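Amphiphysin (Drosophila melanogaster, PDB 1URU) probably senses and binds curved membranes during endocytosis through its BAR domain, an elongated dimer of coiled-coil helices. Local coordinates at residues L105-V117 and N207-E221. Sequence-based numbering, arbitrary orientation.
Sequences LWADFAHKLGDQV and NLQTLFATEQVFHNE
Phe218 of helix 172-239 packs against Phe109 and Trp106 of helix 92-156. Its CB lies 3.5 Å from Phe109 CD1 and its CD1 equally near Phe109 CB; CG and CE2 lie against the Phe109 ring and CD2 over its centre, in an offset stack with planes only 9° apart. Farther out, the CE1-CZ edge meets the face of Trp106's six-membered ring, a T-shaped pair with centroids 5.0 Å apart. CG anti to the backbone N (chi1 164°), beside the carbonyl carbon, sets this face and edge. Leu113 CD1 rests near the rim of Phe109's opposite face, and Glu215 OE1 lies at its CE1-CZ edge, where slightly positive ring hydrogens would probably favour a carboxylate oxygen. Replacing Phe109 with alanine would probably open a gap between Leu113 and Phe218, leaving the latter's ring without its stacking partner.

Along the antiparallel helices (173°), small branched residues suit the knob positions: Val117 fits among Asn207, Thr210, Leu211 and Thr214, while Thr214 turns CG2 to Lys112 CB (3.4 Å) and donates a hydrogen bond from OG1 to Thr210 O, satisfying the hydroxyl within its own helix. Helix 35-84 adds Val67 against Phe109, completing a three-helix coiled coil. A water links Lys112 NZ to Thr214 O, but stacking and knobs-into-holes packing dominate, so the fit probably depends on side-chain shape.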
loop_
_atom_site.group_PDB
_atom_site.type_symbol
_atom_site.label_atom_id
_atom_site.label_comp_id
_atom_site.label_asym_id
_atom_site.label_seq_id
_atom_site.Cartn_x
_atom_site.Cartn_y
_atom_site.Cartn_z
ATOM N N LEU A 105 9.860 1.465 11.308
ATOM C CA LEU A 105 8.467 1.311 11.729
ATOM C C LEU A 105 7.717 0.493 10.690
ATOM O O LEU A 105 6.939 -0.395 11.034
ATOM C CB LEU A 105 7.772 2.645 11.880
ATOM C CG LEU A 105 8.292 3.541 12.987
ATOM C CD1 LEU A 105 7.660 4.916 12.865
ATOM C CD2 LEU A 105 7.993 2.959 14.344
ATOM N N TRP A 106 7.950 0.810 9.421
ATOM C CA TRP A 106 7.305 0.083 8.350
ATOM C C TRP A 106 7.707 -1.385 8.426
ATOM O O TRP A 106 6.913 -2.264 8.102
ATOM C CB TRP A 106 7.689 0.644 6.978
ATOM C CG TRP A 106 6.789 1.757 6.422
ATOM C CD1 TRP A 106 7.023 3.112 6.469
ATOM C CD2 TRP A 106 5.547 1.595 5.720
ATOM N NE1 TRP A 106 6.011 3.787 5.836
ATOM C CE2 TRP A 106 5.090 2.889 5.368
ATOM C CE3 TRP A 106 4.775 0.487 5.341
ATOM C CZ2 TRP A 106 3.899 3.105 4.653
ATOM C CZ3 TRP A 106 3.584 0.705 4.629
ATOM C CH2 TRP A 106 3.163 2.003 4.293
ATOM N N ALA A 107 8.928 -1.666 8.864
ATOM C CA ALA A 107 9.360 -3.052 8.981
ATOM C C ALA A 107 8.820 -3.808 10.219
ATOM O O ALA A 107 8.577 -5.006 10.106
ATOM C CB ALA A 107 10.852 -3.139 8.913
ATOM N N ASP A 108 8.648 -3.145 11.380
ATOM C CA ASP A 108 7.972 -3.782 12.523
ATOM C C ASP A 108 6.573 -4.151 12.023
ATOM O O ASP A 108 6.189 -5.320 12.061
ATOM C CB ASP A 108 7.812 -2.897 13.787
ATOM C CG ASP A 108 9.079 -2.156 14.181
ATOM O OD1 ASP A 108 10.170 -2.623 13.796
ATOM O OD2 ASP A 108 9.081 -1.091 14.883
ATOM N N PHE A 109 5.846 -3.131 11.555
ATOM C CA PHE A 109 4.486 -3.239 11.045
ATOM C C PHE A 109 4.352 -4.473 10.164
ATOM O O PHE A 109 3.561 -5.349 10.462
ATOM C CB PHE A 109 4.105 -1.951 10.295
ATOM C CG PHE A 109 2.672 -1.903 9.811
ATOM C CD1 PHE A 109 1.611 -2.128 10.679
ATOM C CD2 PHE A 109 2.385 -1.619 8.473
ATOM C CE1 PHE A 109 0.280 -2.083 10.217
ATOM C CE2 PHE A 109 1.081 -1.566 8.009
ATOM C CZ PHE A 109 0.027 -1.802 8.870
ATOM N N ALA A 110 5.168 -4.582 9.128
ATOM C CA ALA A 110 5.045 -5.699 8.178
ATOM C C ALA A 110 5.467 -7.058 8.768
ATOM O O ALA A 110 5.001 -8.096 8.305
ATOM C CB ALA A 110 5.836 -5.408 6.893
ATOM N N HIS A 111 6.357 -7.040 9.763
ATOM C CA HIS A 111 6.812 -8.252 10.464
ATOM C C HIS A 111 5.660 -8.719 11.338
ATOM O O HIS A 111 5.211 -9.871 11.244
ATOM C CB HIS A 111 8.108 -7.969 11.278
ATOM C CG HIS A 111 8.465 -9.007 12.318
ATOM N ND1 HIS A 111 9.096 -10.201 12.016
ATOM C CD2 HIS A 111 8.330 -8.992 13.668
ATOM C CE1 HIS A 111 9.308 -10.883 13.132
ATOM N NE2 HIS A 111 8.849 -10.174 14.147
ATOM N N LYS A 112 5.164 -7.796 12.154
ATOM C CA LYS A 112 4.079 -8.076 13.066
ATOM C C LYS A 112 2.834 -8.581 12.310
ATOM O O LYS A 112 2.128 -9.442 12.824
ATOM C CB LYS A 112 3.756 -6.840 13.898
ATOM C CG LYS A 112 4.843 -6.377 14.879
ATOM C CD LYS A 112 4.308 -5.205 15.696
ATOM C CE LYS A 112 5.320 -4.550 16.646
ATOM N NZ LYS A 112 5.134 -3.022 16.681
ATOM N N LEU A 113 2.581 -8.084 11.094
ATOM C CA LEU A 113 1.396 -8.505 10.336
ATOM C C LEU A 113 1.572 -9.938 9.833
ATOM O O LEU A 113 0.714 -10.780 10.047
ATOM C CB LEU A 113 1.089 -7.574 9.144
ATOM C CG LEU A 113 0.587 -6.149 9.359
ATOM C CD1 LEU A 113 0.399 -5.493 8.041
ATOM C CD2 LEU A 113 -0.700 -6.102 10.126
ATOM N N GLY A 114 2.690 -10.211 9.167
ATOM C CA GLY A 114 2.947 -11.524 8.594
ATOM C C GLY A 114 3.384 -12.608 9.561
ATOM O O GLY A 114 3.545 -13.769 9.145
ATOM N N ASP A 115 3.577 -12.245 10.830
ATOM C CA ASP A 115 4.061 -13.170 11.842
ATOM C C ASP A 115 3.074 -13.260 12.999
ATOM O O ASP A 115 2.324 -14.227 13.088
ATOM C CB ASP A 115 5.453 -12.757 12.337
ATOM C CG ASP A 115 5.997 -13.685 13.410
ATOM O OD1 ASP A 115 7.176 -13.532 13.802
ATOM O OD2 ASP A 115 5.328 -14.599 13.917
ATOM N N GLN A 116 3.074 -12.260 13.882
ATOM C CA GLN A 116 2.185 -12.256 15.050
ATOM C C GLN A 116 0.690 -12.357 14.670
ATOM O O GLN A 116 -0.033 -13.105 15.297
ATOM C CB GLN A 116 2.435 -11.018 15.930
ATOM C CG GLN A 116 3.583 -11.147 16.930
ATOM C CD GLN A 116 4.972 -11.199 16.266
ATOM O OE1 GLN A 116 5.420 -10.233 15.648
ATOM N NE2 GLN A 116 5.642 -12.340 16.389
ATOM N N VAL A 117 0.237 -11.639 13.638
ATOM C CA VAL A 117 -1.187 -11.615 13.288
ATOM C C VAL A 117 -1.545 -12.761 12.383
ATOM O O VAL A 117 -2.579 -13.398 12.570
ATOM C CB VAL A 117 -1.641 -10.343 12.529
ATOM C CG1 VAL A 117 -3.157 -10.337 12.401
ATOM C CG2 VAL A 117 -1.191 -9.075 13.205
ATOM N N ASN A 207 -6.993 -12.249 17.781
ATOM C CA ASN A 207 -6.385 -11.878 16.492
ATOM C C ASN A 207 -6.531 -10.411 16.202
ATOM O O ASN A 207 -5.562 -9.731 15.898
ATOM C CB ASN A 207 -6.972 -12.678 15.321
ATOM C CG ASN A 207 -5.947 -12.911 14.169
ATOM O OD1 ASN A 207 -4.757 -13.161 14.389
ATOM N ND2 ASN A 207 -6.433 -12.850 12.943
ATOM N N LEU A 208 -7.750 -9.908 16.302
ATOM C CA LEU A 208 -7.988 -8.472 16.138
ATOM C C LEU A 208 -7.256 -7.597 17.174
ATOM O O LEU A 208 -6.882 -6.493 16.855
ATOM C CB LEU A 208 -9.493 -8.182 16.125
ATOM C CG LEU A 208 -10.306 -8.862 15.011
ATOM C CD1 LEU A 208 -11.750 -8.457 15.072
ATOM C CD2 LEU A 208 -9.759 -8.512 13.648
ATOM N N GLN A 209 -7.034 -8.076 18.394
ATOM C CA GLN A 209 -6.310 -7.287 19.411
ATOM C C GLN A 209 -4.899 -7.083 18.933
ATOM O O GLN A 209 -4.380 -5.973 18.973
ATOM C CB GLN A 209 -6.279 -7.987 20.781
ATOM C CG GLN A 209 -5.726 -7.165 21.989
ATOM C CD GLN A 209 -4.239 -6.650 21.882
ATOM O OE1 GLN A 209 -3.266 -7.402 22.085
ATOM N NE2 GLN A 209 -4.095 -5.352 21.589
ATOM N N THR A 210 -4.275 -8.162 18.481
ATOM C CA THR A 210 -2.936 -8.093 17.875
ATOM C C THR A 210 -2.922 -7.179 16.650
ATOM O O THR A 210 -2.045 -6.328 16.526
ATOM C CB THR A 210 -2.455 -9.492 17.431
ATOM O OG1 THR A 210 -2.660 -10.449 18.471
ATOM C CG2 THR A 210 -0.964 -9.519 17.209
ATOM N N LEU A 211 -3.888 -7.375 15.749
ATOM C CA LEU A 211 -3.949 -6.608 14.505
ATOM C C LEU A 211 -4.133 -5.138 14.808
ATOM O O LEU A 211 -3.424 -4.308 14.271
ATOM C CB LEU A 211 -5.085 -7.077 13.585
ATOM C CG LEU A 211 -5.378 -6.189 12.371
ATOM C CD1 LEU A 211 -4.163 -6.084 11.471
ATOM C CD2 LEU A 211 -6.568 -6.692 11.581
ATOM N N PHE A 212 -5.075 -4.810 15.678
ATOM C CA PHE A 212 -5.432 -3.404 15.888
ATOM C C PHE A 212 -4.368 -2.624 16.626
ATOM O O PHE A 212 -4.202 -1.448 16.383
ATOM C CB PHE A 212 -6.785 -3.305 16.582
ATOM C CG PHE A 212 -7.938 -3.683 15.694
ATOM C CD1 PHE A 212 -9.158 -4.043 16.247
ATOM C CD2 PHE A 212 -7.803 -3.690 14.295
ATOM C CE1 PHE A 212 -10.237 -4.390 15.433
ATOM C CE2 PHE A 212 -8.868 -4.040 13.481
ATOM C CZ PHE A 212 -10.102 -4.388 14.057
ATOM N N ALA A 213 -3.647 -3.311 17.501
ATOM C CA ALA A 213 -2.524 -2.763 18.247
ATOM C C ALA A 213 -1.305 -2.539 17.350
ATOM O O ALA A 213 -0.515 -1.614 17.562
ATOM C CB ALA A 213 -2.155 -3.738 19.362
ATOM N N THR A 214 -1.133 -3.424 16.375
ATOM C CA THR A 214 -0.019 -3.356 15.455
ATOM C C THR A 214 -0.211 -2.134 14.603
ATOM O O THR A 214 0.732 -1.348 14.405
ATOM C CB THR A 214 0.004 -4.627 14.586
ATOM O OG1 THR A 214 0.193 -5.765 15.432
ATOM C CG2 THR A 214 1.178 -4.661 13.634
ATOM N N GLU A 215 -1.454 -1.981 14.137
ATOM C CA GLU A 215 -1.871 -0.836 13.355
ATOM C C GLU A 215 -1.704 0.439 14.177
ATOM O O GLU A 215 -1.105 1.395 13.728
ATOM C CB GLU A 215 -3.321 -0.984 12.910
ATOM C CG GLU A 215 -3.592 -2.152 11.979
ATOM C CD GLU A 215 -3.445 -1.817 10.500
ATOM O OE1 GLU A 215 -2.757 -0.856 10.138
ATOM O OE2 GLU A 215 -4.031 -2.543 9.688
ATOM N N GLN A 216 -2.210 0.433 15.399
ATOM C CA GLN A 216 -2.167 1.616 16.258
ATOM C C GLN A 216 -0.742 2.108 16.431
ATOM O O GLN A 216 -0.453 3.278 16.233
ATOM C CB GLN A 216 -2.813 1.314 17.629
ATOM C CG GLN A 216 -2.145 1.937 18.885
ATOM C CD GLN A 216 -2.250 3.443 18.931
ATOM O OE1 GLN A 216 -3.318 4.008 18.694
ATOM N NE2 GLN A 216 -1.143 4.102 19.239
ATOM N N VAL A 217 0.147 1.197 16.804
ATOM C CA VAL A 217 1.518 1.563 17.109
ATOM C C VAL A 217 2.187 2.129 15.859
ATOM O O VAL A 217 2.771 3.202 15.926
ATOM C CB VAL A 217 2.290 0.361 17.717
ATOM C CG1 VAL A 217 3.784 0.446 17.445
ATOM C CG2 VAL A 217 2.025 0.272 19.214
ATOM N N PHE A 218 2.072 1.425 14.727
ATOM C CA PHE A 218 2.637 1.870 13.438
ATOM C C PHE A 218 2.159 3.253 13.023
ATOM O O PHE A 218 2.946 4.100 12.611
ATOM C CB PHE A 218 2.276 0.880 12.338
ATOM C CG PHE A 218 2.455 1.415 10.954
ATOM C CD1 PHE A 218 3.724 1.568 10.414
ATOM C CD2 PHE A 218 1.352 1.752 10.174
ATOM C CE1 PHE A 218 3.898 2.052 9.125
ATOM C CE2 PHE A 218 1.512 2.232 8.878
ATOM C CZ PHE A 218 2.790 2.386 8.358
ATOM N N HIS A 219 0.863 3.491 13.149
ATOM C CA HIS A 219 0.287 4.726 12.669
ATOM C C HIS A 219 0.648 5.901 13.576
ATOM O O HIS A 219 0.868 7.003 13.107
ATOM C CB HIS A 219 -1.224 4.564 12.510
ATOM C CG HIS A 219 -1.618 3.935 11.214
ATOM N ND1 HIS A 219 -1.325 4.506 9.999
ATOM C CD2 HIS A 219 -2.266 2.777 10.940
ATOM C CE1 HIS A 219 -1.781 3.729 9.031
ATOM N NE2 HIS A 219 -2.370 2.678 9.575
ATOM N N ASN A 220 0.735 5.644 14.870
ATOM C CA ASN A 220 0.963 6.678 15.855
ATOM C C ASN A 220 2.434 7.078 15.902
ATOM O O ASN A 220 2.763 8.255 16.053
ATOM C CB ASN A 220 0.517 6.185 17.225
ATOM C CG ASN A 220 0.853 7.143 18.318
ATOM O OD1 ASN A 220 1.557 6.797 19.246
ATOM N ND2 ASN A 220 0.368 8.378 18.202
ATOM N N GLU A 221 3.325 6.100 15.778
ATOM C CA GLU A 221 4.751 6.406 15.689
ATOM C C GLU A 221 5.049 7.077 14.358
ATOM O O GLU A 221 5.657 8.127 14.340
ATOM C CB GLU A 221 5.625 5.159 15.879
ATOM C CG GLU A 221 5.584 4.517 17.265
ATOM C CD GLU A 221 5.698 5.509 18.401
ATOM O OE1 GLU A 221 6.545 6.426 18.332
ATOM O OE2 GLU A 221 4.903 5.373 19.358
HETATM O O HOH W 1 3.309 -1.964 14.247
#